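Local coordinates for monosaccharide ABC transporter substrate-binding protein, CUT2 family (Bradyrhizobium sp., PDB 4YHS) that probably captures a sugar in the periplasm and hands it to a CUT2-family ABC importer, and here carries a bound Bis-Tris molecule, at residues Gly224-Glu229 with Ala249-Thr254; Lys270-Ala275 with Leu290-Pro295; Phe276-Gly281 with Asn342-Asp347; Tyr165-Glu170 with Pro325-Val330; Ala71-Val76 with Leu147-Ser152. All blocks are in the same frame, centred on the assembly; numbering follows the deposited sequence.

Interaction 1: residues Gly224-Glu229 with Ala249-Thr254; sequences GDTGKE and AGTAVT
Val253 sets CG1 anti to its backbone N (chi1 175°) and CG2 beside that nitrogen, a rotation that turns both methyls to the backbone leading into helix 228-241. Val253 CG2 lies 3.7 Å from Thr226 O, and Val253 CG1 is 3.8 Å from Gly227 C, next to the amide of Lys228. Thr226 and Thr251 each hold OG1 between the backbone N and the carbonyl carbon (chi1 45° and 73°), so that their CG2 methyls meet at an oblique crossing, a loose 4.2 Å from Thr226 CG2 to Thr251 CG2. The hydroxyl of Thr251 has another task: Thr251 OG1 donates to Thr254 OG1 at 2.7 Å, and Thr254 OG1 is bonded in turn to Gln231 on helix 228-241, linking the first turns of two helices through side chains. A valine in place of Thr251 would probably leave Thr254 OG1 without this donor and weaken the relay to Gln231. Gly227 and Thr251 both occupy N-cap positions. Bis-Tris lies about 5 Å from the side chain of Thr226, and the arrangement is that of a Rossmann-like lobe of a periplasmic binding protein, where helices start after parallel strands beside the ligand cleft.

Interaction 2: residues Lys270-Ala275 with Leu290-Pro295; sequences KVDLLA and LIMAAP
A beta-alpha-beta crossover brings these segments together: strand 272-275 leads through helix 280-287 to strand 293-295, and the two strands run nearly parallel, 11° apart, with a single bridge between Leu274 and Ala293. Two backbone bonds hold the pair. Met292 N donates to Leu273 O at 2.8 Å, and Ala275 N to Ala293 O at 3.1 Å, both lying in the plane of the carbonyl they reach. Around them CA-H groups fill in, Leu274 CA toward Ala293 O and Ala294 CA toward Ala275 O. Two buried polar atoms, Ala275 O and Ala293 N, find no conventional hydrogen-bond partner.

The side chains sort onto two faces. On one, Ala275 CB packs on Ala294 CB at 4.0 Å and Leu273 lies near Ile291, under helices 252-264 and 280-287. On the other, Leu274 CD2 touches Ala293 CB, facing helix 164-178. The selenomethionine Met292 extends with CG anti to its backbone N (chi1 174°), then bends at chi3 to lay Met292 CE against the carboxylate of Asp272, 3.6 Å from Asp272 CG; the polar end of that aspartate is committed to a salt bridge with Arg246. Water 1 closes the edge: it accepts from Leu273 N at 2.8 Å and donates to Leu290 O at 2.9 Å and to Asp272 OD1 at 3.2 Å.

Interaction 3: residues Phe276-Gly281 with Asn342-Asp347; sequences FYMTPG and NILPPD
Leu344 packs on the side chain of Met278, the carbonyl of Thr279 and the ring of Pro280. From CB, which points toward 276-281, the chain goes to Leu344 CG, placed anti to the carbonyl carbon and beside the backbone N (chi1 -78°); there it meets its first neighbour, Met278 CG, at 4.2 Å. The two methyls then divide the work. Leu344 CD1 lies against the start of helix 280-287, with Pro280 CA 3.9 Å away and Thr279 O a little farther. Leu344 CD2 presses on the proline ring, 3.8 Å from Pro280 CD, and is also 4.1 Å from Met278 CG. One leucine thus spans the peptide joining Thr279 to Pro280.

Met278, a selenomethionine, crosses Leu344 at about a right angle. Met278 CG sits anti to the backbone N (chi1 -178°), within 4.3 Å of Ile343 O, and bends at chi2 and chi3 carry the end of the chain elsewhere, to Ala294 and Val330. The side chains meet through carbon alone, with two backbone carbonyls at the margin. Just behind the contact Thr279 holds the N-cap of the helix, its OG1 bonded to Val282 N and to Glu256. Pro280 and Pro345 also both touch helix 71-87, by way of Ala71 and Leu74. With Bis-Tris about 4 Å from the Thr279 side chain, the arrangement is consistent with the region between the two lobes of a periplasmic binding protein, beside the ligand cleft, where the chain beyond strand 322-331 is laid.

Interaction 4: residues Tyr165-Glu170 with Pro325-Val330; sequences YTMGAE and PKIFVV
Ile327 is the tight centre of this contact. Ile327 CD1 wedges between two side chains of helix 164-178, 3.6 Å from Thr166 CG2 and 3.6 Å from Met167 SE. The Met167 side chain crosses Ile327 at about a right angle, and its SE also touches CG1 and CG2 of the isoleucine; Met167 gets it there by bending at both chi2 and chi3. One turn on, Glu170 CG lies 3.9 Å from Ile327 CG2, and Val329 CG2 finishes the row against the helix backbone, 3.6 Å from Glu170 O. This is a helix laid on the face of a sheet in an alpha/beta fold: strand 322-331 pairs parallel with 158-160 and antiparallel with 293-296, and Pro295 of the latter touches both Ile327 and Met167.

The side of Glu170 is far looser. Its carboxylate reaches Ile327 O by way of water 2, which donates to Ile327 O at 2.8 Å and, in a weak bond, to Glu170 OE2. Lys326 NZ is 5.2 Å from Glu170 OE2, not in contact, and its salt bridge goes instead to Asp46. The two opposite charges probably still attract weakly across this edge, where both residues remain partly exposed.

Interaction 5: residues Ala71-Val76 with Leu147-Ser152; sequences AYWLGV and LVNGIS
Val148 is the bump of this contact, and Tyr72, Trp73 and Val76 of helix 71-87 make the hollow. It stands on a tight turn with phi 73° and psi -55°, the angles of a classic gamma turn, closed by Asn149 N bonding to Leu147 O at 2.8 Å, which thrusts the side chain at the helix. Val148 CG1 meets the edge of the Tyr72 ring, 3.5 Å from Tyr72 OH, while Val148 CB is 3.8 Å from Trp73 CH2. Val148 CG2 and Val76 CG2 meet tip to tip at 4.1 Å. Beside this bump, Leu147 CD2 slides past Val76 CG1 at 3.6 Å. On the other flank the Asn149 amide stands steeply to the indole (planes 72° apart), Asn149 OD1 in plane at its edge, 3.7 Å from Trp73 CZ2, while ND2 bonds to Ala124 O and Tyr99 OH. An alanine at Trp73 is likely to open a gap beside Val148 and cost the Asn149 amide its packing against the ring edge. Tyr72 OH bonds to Asp297, and Bis-Tris lies about 4 Å from the tyrosine. Around it, Phe65 of strand 60-65 packs on Trp73, Val76 and Leu147, and helix 299-314 touches Tyr72, Val76 and Val148 through Met299 and Gln302.

Interactions 1, 3 and 5 each bring a side chain close to the bound Bis-Tris: those of Thr226, Thr279 and Tyr72 lie about 5, 4 and 4 Å from it. Interactions 1 and 5 do not touch (nearest atoms about 9 Å apart, centres 20 Å), while interaction 3 touches both. It meets interaction 1 where Gly250 O and Phe276 N, 3.0 Å apart, probably bond, and interaction 5 where Pro280 CG is 3.4 Å from Ala71 CB. Interaction 2 is buried within its lobe, its strand 272-275 next to strand 247-250 of interaction 1. It continues into interaction 4 through Ala294 O and Val330 N, 2.8 Å apart, a probable hydrogen bond between neighbouring strands.

Interaction 1: residues Gly224-Glu229 with Ala249-Thr254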
# COMPACT_ATOMS: atom_id res chain seq x y z
N GLY A 224 9.61 9.91 -13.82
CA GLY A 224 8.59 10.36 -14.75
C GLY A 224 7.22 9.99 -14.23
O GLY A 224 7.11 9.24 -13.24
N ASP A 225 6.19 10.53 -14.87
CA ASP A 225 4.80 10.23 -14.51
C ASP A 225 4.51 8.73 -14.68
O ASP A 225 5.16 8.06 -15.48
CB ASP A 225 3.82 11.04 -15.37
CG ASP A 225 3.87 12.53 -15.08
OD1 ASP A 225 4.12 12.92 -13.92
OD2 ASP A 225 3.65 13.32 -16.03
N THR A 226 3.53 8.23 -13.92
CA THR A 226 3.16 6.81 -13.93
C THR A 226 2.25 6.47 -15.12
O THR A 226 1.23 5.81 -14.95
CB THR A 226 2.45 6.41 -12.63
OG1 THR A 226 1.48 7.41 -12.30
CG2 THR A 226 3.46 6.28 -11.47
N GLY A 227 2.62 6.99 -16.28
CA GLY A 227 2.02 6.63 -17.54
C GLY A 227 2.82 5.53 -18.22
O GLY A 227 4.05 5.51 -18.16
N LYS A 228 2.11 4.60 -18.86
CA LYS A 228 2.74 3.46 -19.51
C LYS A 228 3.76 3.88 -20.55
O LYS A 228 4.86 3.34 -20.60
CB LYS A 228 1.67 2.57 -20.15
CG LYS A 228 2.17 1.21 -20.59
CD LYS A 228 1.29 0.59 -21.68
CE LYS A 228 -0.20 0.91 -21.52
NZ LYS A 228 -0.76 0.56 -20.18
N GLU A 229 3.40 4.85 -21.40
CA GLU A 229 4.29 5.23 -22.50
C GLU A 229 5.53 5.95 -21.97
O GLU A 229 6.63 5.74 -22.46
CB GLU A 229 3.58 6.13 -23.52
CG GLU A 229 2.46 5.47 -24.31
CD GLU A 229 1.30 5.02 -23.43
OE1 GLU A 229 0.94 5.76 -22.48
OE2 GLU A 229 0.75 3.92 -23.68
N ALA A 249 14.08 -1.90 -12.25
CA ALA A 249 13.23 -1.81 -11.08
C ALA A 249 12.61 -0.44 -11.00
O ALA A 249 13.24 0.56 -11.33
CB ALA A 249 13.99 -2.09 -9.80
N GLY A 250 11.37 -0.40 -10.52
CA GLY A 250 10.73 0.90 -10.35
C GLY A 250 9.24 0.75 -10.08
O GLY A 250 8.83 -0.19 -9.42
N THR A 251 8.43 1.68 -10.58
CA THR A 251 7.01 1.59 -10.29
C THR A 251 6.41 0.33 -10.93
O THR A 251 6.97 -0.27 -11.87
CB THR A 251 6.21 2.80 -10.79
OG1 THR A 251 6.09 2.73 -12.21
CG2 THR A 251 6.87 4.14 -10.37
N ALA A 252 5.24 -0.04 -10.43
CA ALA A 252 4.51 -1.17 -11.02
C ALA A 252 4.22 -0.89 -12.49
O ALA A 252 4.30 -1.78 -13.33
CB ALA A 252 3.21 -1.43 -10.25
N VAL A 253 3.89 0.36 -12.80
CA VAL A 253 3.67 0.75 -14.19
C VAL A 253 4.90 0.45 -15.05
O VAL A 253 4.80 -0.03 -16.20
CB VAL A 253 3.31 2.25 -14.28
CG1 VAL A 253 3.19 2.70 -15.73
CG2 VAL A 253 2.01 2.50 -13.52
N THR A 254 6.07 0.76 -14.50
CA THR A 254 7.35 0.52 -15.18
C THR A 254 7.58 -0.97 -15.44
O THR A 254 7.93 -1.40 -16.55
CB THR A 254 8.53 1.04 -14.32
OG1 THR A 254 8.27 2.36 -13.83
CG2 THR A 254 9.79 1.07 -15.16

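Interaction 2: residues Lys270-Ala275 with Leu290-Pro295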
# COMPACT_ATOMS: atom_id res chain seq x y z
N LYS A 270 17.60 -12.29 -19.30
CA LYS A 270 18.84 -11.53 -19.21
C LYS A 270 18.67 -10.30 -18.34
O LYS A 270 19.60 -9.87 -17.66
CB LYS A 270 19.32 -11.07 -20.59
CG LYS A 270 19.67 -12.20 -21.55
CD LYS A 270 20.33 -11.65 -22.81
CE LYS A 270 20.49 -12.71 -23.86
NZ LYS A 270 20.86 -12.12 -25.16
N VAL A 271 17.49 -9.71 -18.43
CA VAL A 271 17.13 -8.58 -17.59
C VAL A 271 15.90 -8.99 -16.80
O VAL A 271 14.91 -9.41 -17.40
CB VAL A 271 16.85 -7.33 -18.43
CG1 VAL A 271 16.39 -6.15 -17.53
CG2 VAL A 271 18.06 -6.96 -19.31
N ASP A 272 15.97 -8.90 -15.47
CA ASP A 272 14.82 -9.14 -14.62
C ASP A 272 14.14 -7.87 -14.16
O ASP A 272 14.77 -6.81 -14.01
CB ASP A 272 15.23 -9.97 -13.41
CG ASP A 272 15.42 -11.42 -13.76
OD1 ASP A 272 14.41 -12.06 -14.06
OD2 ASP A 272 16.57 -11.90 -13.76
N LEU A 273 12.83 -7.99 -13.96
CA LEU A 273 11.99 -6.83 -13.64
C LEU A 273 11.51 -6.88 -12.20
O LEU A 273 11.13 -7.93 -11.70
CB LEU A 273 10.80 -6.77 -14.59
CG LEU A 273 11.17 -6.92 -16.07
CD1 LEU A 273 9.92 -6.97 -16.93
CD2 LEU A 273 12.06 -5.75 -16.50
N LEU A 274 11.52 -5.72 -11.55
CA LEU A 274 10.96 -5.63 -10.21
C LEU A 274 10.14 -4.37 -10.09
O LEU A 274 10.43 -3.37 -10.77
CB LEU A 274 12.07 -5.66 -9.14
CG LEU A 274 12.90 -6.92 -8.90
CD1 LEU A 274 14.12 -6.97 -9.80
CD2 LEU A 274 13.31 -6.95 -7.45
N ALA A 275 9.10 -4.42 -9.25
CA ALA A 275 8.34 -3.23 -8.89
C ALA A 275 8.50 -3.01 -7.38
O ALA A 275 8.80 -3.97 -6.65
CB ALA A 275 6.85 -3.39 -9.27
N LEU A 290 7.48 -13.49 -15.80
CA LEU A 290 7.94 -12.35 -16.60
C LEU A 290 8.42 -11.18 -15.73
O LEU A 290 9.23 -10.35 -16.18
CB LEU A 290 6.82 -11.86 -17.53
CG LEU A 290 6.27 -12.86 -18.56
CD1 LEU A 290 5.20 -12.19 -19.38
CD2 LEU A 290 7.37 -13.36 -19.48
N ILE A 291 7.89 -11.11 -14.52
CA ILE A 291 8.35 -10.12 -13.52
C ILE A 291 8.89 -10.91 -12.35
O ILE A 291 8.29 -11.92 -11.95
CB ILE A 291 7.22 -9.18 -13.07
CG1 ILE A 291 6.74 -8.31 -14.25
CG2 ILE A 291 7.69 -8.33 -11.92
CD1 ILE A 291 5.63 -7.38 -13.95
N MSE A 292 10.04 -10.51 -11.80
CA MSE A 292 10.68 -11.32 -10.77
C MSE A 292 10.05 -11.16 -9.39
O MSE A 292 9.85 -12.16 -8.66
CB MSE A 292 12.16 -10.98 -10.64
CG MSE A 292 12.84 -11.71 -9.46
SE MSE A 292 14.78 -11.33 -9.55
CE MSE A 292 15.27 -12.91 -10.50
N ALA A 293 9.79 -9.92 -8.99
CA ALA A 293 9.39 -9.67 -7.59
C ALA A 293 8.80 -8.29 -7.38
O ALA A 293 9.11 -7.35 -8.12
CB ALA A 293 10.60 -9.84 -6.67
N ALA A 294 8.01 -8.16 -6.31
CA ALA A 294 7.51 -6.87 -5.83
C ALA A 294 7.05 -7.05 -4.38
O ALA A 294 6.57 -8.11 -4.02
CB ALA A 294 6.34 -6.37 -6.70
N PRO A 295 7.16 -6.00 -3.55
CA PRO A 295 6.62 -6.07 -2.19
C PRO A 295 5.11 -5.94 -2.18
O PRO A 295 4.53 -5.30 -3.06
CB PRO A 295 7.25 -4.87 -1.50
CG PRO A 295 7.41 -3.87 -2.57
CD PRO A 295 7.78 -4.68 -3.82
O HOH W 1 11.68 -10.49 -14.67

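Interaction 3: residues Phe276-Gly281 with Asn342-Asp347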
# COMPACT_ATOMS: atom_id res chain seq x y z
N PHE A 276 8.33 -1.77 -6.90
CA PHE A 276 8.37 -1.55 -5.45
C PHE A 276 6.97 -1.41 -4.85
O PHE A 276 6.82 -1.03 -3.68
CB PHE A 276 9.24 -0.33 -5.06
CG PHE A 276 8.77 1.01 -5.57
CD1 PHE A 276 7.90 1.79 -4.82
CD2 PHE A 276 9.27 1.52 -6.76
CE1 PHE A 276 7.50 3.06 -5.28
CE2 PHE A 276 8.90 2.77 -7.20
CZ PHE A 276 8.00 3.54 -6.47
N TYR A 277 5.97 -1.85 -5.61
CA TYR A 277 4.62 -1.99 -5.05
C TYR A 277 3.78 -2.96 -5.92
O TYR A 277 4.21 -3.40 -7.00
CB TYR A 277 3.95 -0.60 -4.86
CG TYR A 277 3.65 0.22 -6.09
CD1 TYR A 277 2.42 0.11 -6.74
CD2 TYR A 277 4.56 1.15 -6.58
CE1 TYR A 277 2.12 0.85 -7.85
CE2 TYR A 277 4.28 1.89 -7.71
CZ TYR A 277 3.06 1.75 -8.34
OH TYR A 277 2.78 2.49 -9.46
N MSE A 278 2.60 -3.34 -5.41
CA MSE A 278 1.84 -4.44 -5.99
C MSE A 278 0.59 -3.99 -6.73
O MSE A 278 -0.13 -3.11 -6.24
CB MSE A 278 1.42 -5.41 -4.87
CG MSE A 278 0.65 -6.62 -5.33
SE MSE A 278 1.73 -7.79 -6.51
CE MSE A 278 3.17 -8.26 -5.28
N THR A 279 0.35 -4.60 -7.89
CA THR A 279 -0.83 -4.36 -8.74
C THR A 279 -1.24 -5.70 -9.34
O THR A 279 -0.43 -6.62 -9.34
CB THR A 279 -0.57 -3.43 -9.88
OG1 THR A 279 0.38 -4.03 -10.75
CG2 THR A 279 -0.07 -2.05 -9.41
N PRO A 280 -2.47 -5.80 -9.87
CA PRO A 280 -2.80 -7.06 -10.54
C PRO A 280 -1.86 -7.41 -11.71
O PRO A 280 -1.54 -8.59 -11.88
CB PRO A 280 -4.25 -6.83 -11.01
CG PRO A 280 -4.80 -5.89 -9.98
CD PRO A 280 -3.65 -4.94 -9.70
N GLY A 281 -1.44 -6.41 -12.48
CA GLY A 281 -0.54 -6.63 -13.60
C GLY A 281 0.82 -7.16 -13.14
O GLY A 281 1.38 -8.07 -13.73
N ASN A 342 -5.45 -11.46 0.50
CA ASN A 342 -4.81 -10.63 1.54
C ASN A 342 -4.05 -9.44 0.92
O ASN A 342 -3.73 -8.47 1.62
CB ASN A 342 -3.86 -11.46 2.38
CG ASN A 342 -4.57 -12.47 3.22
OD1 ASN A 342 -5.80 -12.36 3.42
ND2 ASN A 342 -3.84 -13.45 3.73
N ILE A 343 -3.73 -9.52 -0.38
CA ILE A 343 -2.81 -8.54 -0.97
C ILE A 343 -3.32 -7.87 -2.22
O ILE A 343 -2.70 -6.92 -2.66
CB ILE A 343 -1.40 -9.15 -1.29
CG1 ILE A 343 -1.48 -10.32 -2.28
CG2 ILE A 343 -0.74 -9.61 0.01
CD1 ILE A 343 -0.11 -10.77 -2.78
N LEU A 344 -4.45 -8.34 -2.73
CA LEU A 344 -5.14 -7.74 -3.88
C LEU A 344 -6.63 -8.02 -3.75
O LEU A 344 -7.04 -8.96 -3.05
CB LEU A 344 -4.62 -8.32 -5.18
CG LEU A 344 -3.29 -7.85 -5.77
CD1 LEU A 344 -2.95 -8.73 -6.98
CD2 LEU A 344 -3.39 -6.40 -6.17
N PRO A 345 -7.46 -7.26 -4.47
CA PRO A 345 -8.85 -7.70 -4.52
C PRO A 345 -8.99 -8.99 -5.33
O PRO A 345 -8.14 -9.23 -6.19
CB PRO A 345 -9.57 -6.54 -5.22
CG PRO A 345 -8.51 -5.94 -6.08
CD PRO A 345 -7.24 -6.04 -5.29
N PRO A 346 -10.03 -9.79 -5.07
CA PRO A 346 -10.26 -10.95 -5.94
C PRO A 346 -10.46 -10.49 -7.38
O PRO A 346 -10.98 -9.39 -7.56
CB PRO A 346 -11.56 -11.56 -5.37
CG PRO A 346 -11.59 -11.05 -3.92
CD PRO A 346 -11.04 -9.68 -4.01
N ASP A 347 -10.06 -11.29 -8.36
CA ASP A 347 -10.47 -11.02 -9.75
C ASP A 347 -11.97 -10.91 -9.87
O ASP A 347 -12.71 -11.70 -9.29
CB ASP A 347 -9.98 -12.12 -10.69
CG ASP A 347 -8.48 -12.28 -10.66
OD1 ASP A 347 -7.80 -11.46 -11.28
OD2 ASP A 347 -8.00 -13.23 -10.03

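Interaction 4: residues Tyr165-Glu170 with Pro325-Val330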
# COMPACT_ATOMS: atom_id res chain seq x y z
N TYR A 165 8.79 4.28 2.36
CA TYR A 165 10.22 4.08 2.61
C TYR A 165 10.48 2.58 2.72
O TYR A 165 11.40 2.02 2.10
CB TYR A 165 10.68 4.78 3.90
CG TYR A 165 12.15 4.54 4.21
CD1 TYR A 165 12.55 3.43 4.93
CD2 TYR A 165 13.12 5.42 3.77
CE1 TYR A 165 13.88 3.20 5.20
CE2 TYR A 165 14.46 5.19 4.03
CZ TYR A 165 14.82 4.09 4.76
OH TYR A 165 16.14 3.86 5.04
N THR A 166 9.63 1.91 3.50
CA THR A 166 9.77 0.47 3.73
C THR A 166 9.50 -0.35 2.47
O THR A 166 10.16 -1.37 2.24
CB THR A 166 8.81 -0.01 4.86
OG1 THR A 166 8.94 0.87 5.98
CG2 THR A 166 9.11 -1.46 5.28
N MSE A 167 8.52 0.05 1.67
CA MSE A 167 8.34 -0.59 0.37
C MSE A 167 9.61 -0.55 -0.50
O MSE A 167 9.98 -1.56 -1.12
CB MSE A 167 7.19 0.04 -0.40
CG MSE A 167 5.85 -0.03 0.31
SE MSE A 167 5.12 -1.85 0.29
CE MSE A 167 4.23 -1.71 -1.46
N GLY A 168 10.23 0.63 -0.61
CA GLY A 168 11.47 0.73 -1.37
C GLY A 168 12.61 -0.09 -0.75
O GLY A 168 13.37 -0.78 -1.43
N ALA A 169 12.72 -0.01 0.58
CA ALA A 169 13.76 -0.70 1.31
C ALA A 169 13.69 -2.22 1.14
O ALA A 169 14.71 -2.86 0.92
CB ALA A 169 13.70 -0.34 2.78
N GLU A 170 12.49 -2.77 1.22
CA GLU A 170 12.33 -4.21 1.11
C GLU A 170 12.70 -4.65 -0.31
O GLU A 170 13.29 -5.73 -0.52
CB GLU A 170 10.91 -4.63 1.49
CG GLU A 170 10.67 -4.54 3.00
CD GLU A 170 11.46 -5.60 3.77
OE1 GLU A 170 11.85 -6.62 3.15
OE2 GLU A 170 11.70 -5.41 4.97
N PRO A 325 0.46 -3.76 8.11
CA PRO A 325 0.93 -5.11 7.80
C PRO A 325 2.45 -5.11 7.59
O PRO A 325 3.01 -4.12 7.14
CB PRO A 325 0.21 -5.44 6.49
CG PRO A 325 -1.00 -4.60 6.51
CD PRO A 325 -0.59 -3.33 7.17
N LYS A 326 3.09 -6.19 7.97
CA LYS A 326 4.52 -6.35 7.72
C LYS A 326 4.74 -6.56 6.25
O LYS A 326 4.20 -7.48 5.63
CB LYS A 326 5.08 -7.52 8.52
CG LYS A 326 6.55 -7.77 8.33
CD LYS A 326 7.35 -6.84 9.20
CE LYS A 326 8.86 -7.04 9.05
NZ LYS A 326 9.60 -5.94 9.74
N ILE A 327 5.56 -5.71 5.66
CA ILE A 327 5.78 -5.78 4.23
C ILE A 327 6.73 -6.93 3.92
O ILE A 327 7.71 -7.14 4.63
CB ILE A 327 6.34 -4.45 3.72
CG1 ILE A 327 5.27 -3.37 3.82
CG2 ILE A 327 6.83 -4.59 2.26
CD1 ILE A 327 5.84 -1.96 3.84
N PHE A 328 6.41 -7.68 2.86
CA PHE A 328 7.21 -8.82 2.42
C PHE A 328 7.24 -8.83 0.91
O PHE A 328 6.33 -8.32 0.25
CB PHE A 328 6.66 -10.16 2.95
CG PHE A 328 5.23 -10.45 2.55
CD1 PHE A 328 4.17 -9.99 3.33
CD2 PHE A 328 4.94 -11.22 1.43
CE1 PHE A 328 2.85 -10.27 2.99
CE2 PHE A 328 3.62 -11.48 1.08
CZ PHE A 328 2.57 -11.01 1.86
N VAL A 329 8.30 -9.43 0.37
CA VAL A 329 8.50 -9.42 -1.06
C VAL A 329 7.89 -10.70 -1.63
O VAL A 329 8.18 -11.79 -1.17
CB VAL A 329 9.99 -9.32 -1.43
CG1 VAL A 329 10.19 -9.50 -2.91
CG2 VAL A 329 10.56 -7.96 -0.96
N VAL A 330 7.04 -10.53 -2.64
CA VAL A 330 6.45 -11.63 -3.36
C VAL A 330 7.24 -11.99 -4.63
O VAL A 330 7.54 -11.10 -5.46
CB VAL A 330 5.01 -11.27 -3.74
CG1 VAL A 330 4.37 -12.37 -4.56
CG2 VAL A 330 4.21 -11.02 -2.46
O HOH W 2 9.14 -5.37 6.22

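Interaction 5: residues Ala71-Val76 with Leu147-Ser152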
# COMPACT_ATOMS: atom_id res chain seq x y z
N ALA A 71 -7.33 -0.91 -8.80
CA ALA A 71 -7.39 -2.19 -8.11
C ALA A 71 -6.99 -2.02 -6.65
O ALA A 71 -7.47 -2.73 -5.77
CB ALA A 71 -6.49 -3.19 -8.78
N TYR A 72 -6.07 -1.09 -6.41
CA TYR A 72 -5.58 -0.84 -5.07
C TYR A 72 -6.74 -0.49 -4.14
O TYR A 72 -6.94 -1.14 -3.12
CB TYR A 72 -4.53 0.28 -5.06
CG TYR A 72 -3.88 0.43 -3.69
CD1 TYR A 72 -4.46 1.21 -2.69
CD2 TYR A 72 -2.70 -0.24 -3.41
CE1 TYR A 72 -3.87 1.31 -1.42
CE2 TYR A 72 -2.09 -0.12 -2.17
CZ TYR A 72 -2.68 0.66 -1.18
OH TYR A 72 -2.09 0.77 0.07
N TRP A 73 -7.52 0.54 -4.48
CA TRP A 73 -8.63 0.93 -3.61
C TRP A 73 -9.78 -0.07 -3.67
O TRP A 73 -10.51 -0.22 -2.69
CB TRP A 73 -9.07 2.39 -3.94
CG TRP A 73 -7.99 3.28 -3.39
CD1 TRP A 73 -6.89 3.77 -4.05
CD2 TRP A 73 -7.86 3.72 -2.03
NE1 TRP A 73 -6.11 4.50 -3.18
CE2 TRP A 73 -6.69 4.49 -1.94
CE3 TRP A 73 -8.63 3.54 -0.88
CZ2 TRP A 73 -6.26 5.07 -0.75
CZ3 TRP A 73 -8.19 4.14 0.32
CH2 TRP A 73 -7.04 4.89 0.36
N LEU A 74 -9.91 -0.83 -4.76
CA LEU A 74 -10.84 -1.95 -4.75
C LEU A 74 -10.41 -2.98 -3.70
O LEU A 74 -11.23 -3.56 -3.01
CB LEU A 74 -10.91 -2.58 -6.15
CG LEU A 74 -12.01 -3.60 -6.43
CD1 LEU A 74 -13.39 -2.95 -6.31
CD2 LEU A 74 -11.81 -4.20 -7.84
N GLY A 75 -9.11 -3.23 -3.59
CA GLY A 75 -8.60 -4.09 -2.54
C GLY A 75 -8.89 -3.59 -1.13
O GLY A 75 -9.31 -4.34 -0.25
N VAL A 76 -8.70 -2.29 -0.90
CA VAL A 76 -9.03 -1.73 0.40
C VAL A 76 -10.55 -1.89 0.66
O VAL A 76 -10.95 -2.25 1.78
CB VAL A 76 -8.64 -0.26 0.51
CG1 VAL A 76 -8.85 0.21 1.91
CG2 VAL A 76 -7.20 -0.05 0.09
N LEU A 147 -6.68 5.68 7.36
CA LEU A 147 -6.52 4.46 6.55
C LEU A 147 -5.67 4.73 5.31
O LEU A 147 -5.99 5.63 4.51
CB LEU A 147 -7.89 3.90 6.14
CG LEU A 147 -7.94 2.73 5.13
CD1 LEU A 147 -7.28 1.47 5.63
CD2 LEU A 147 -9.38 2.42 4.74
N VAL A 148 -4.55 4.01 5.23
CA VAL A 148 -3.65 3.94 4.07
C VAL A 148 -2.78 5.17 3.84
O VAL A 148 -1.55 5.04 3.74
CB VAL A 148 -4.41 3.64 2.77
CG1 VAL A 148 -3.41 3.64 1.59
CG2 VAL A 148 -5.06 2.23 2.81
N ASN A 149 -3.39 6.35 3.72
CA ASN A 149 -2.67 7.51 3.16
C ASN A 149 -1.90 8.38 4.14
O ASN A 149 -0.83 8.89 3.79
CB ASN A 149 -3.63 8.42 2.39
CG ASN A 149 -4.00 7.86 1.07
OD1 ASN A 149 -3.37 6.93 0.57
ND2 ASN A 149 -5.02 8.45 0.45
N GLY A 150 -2.42 8.57 5.34
CA GLY A 150 -1.73 9.35 6.35
C GLY A 150 -2.31 10.73 6.46
O GLY A 150 -2.38 11.49 5.50
N ILE A 151 -2.76 11.04 7.66
CA ILE A 151 -3.37 12.31 8.02
C ILE A 151 -2.58 12.95 9.14
O ILE A 151 -2.21 12.26 10.10
CB ILE A 151 -4.84 12.08 8.46
CG1 ILE A 151 -5.68 11.60 7.27
CG2 ILE A 151 -5.46 13.32 9.10
CD1 ILE A 151 -6.98 10.96 7.72
N SER A 152 -2.34 14.26 9.04
CA SER A 152 -1.50 14.97 10.05
C SER A 152 -2.32 15.49 11.24
O SER A 152 -1.76 15.93 12.25
CB SER A 152 -0.73 16.10 9.37
OG SER A 152 -1.54 17.22 9.09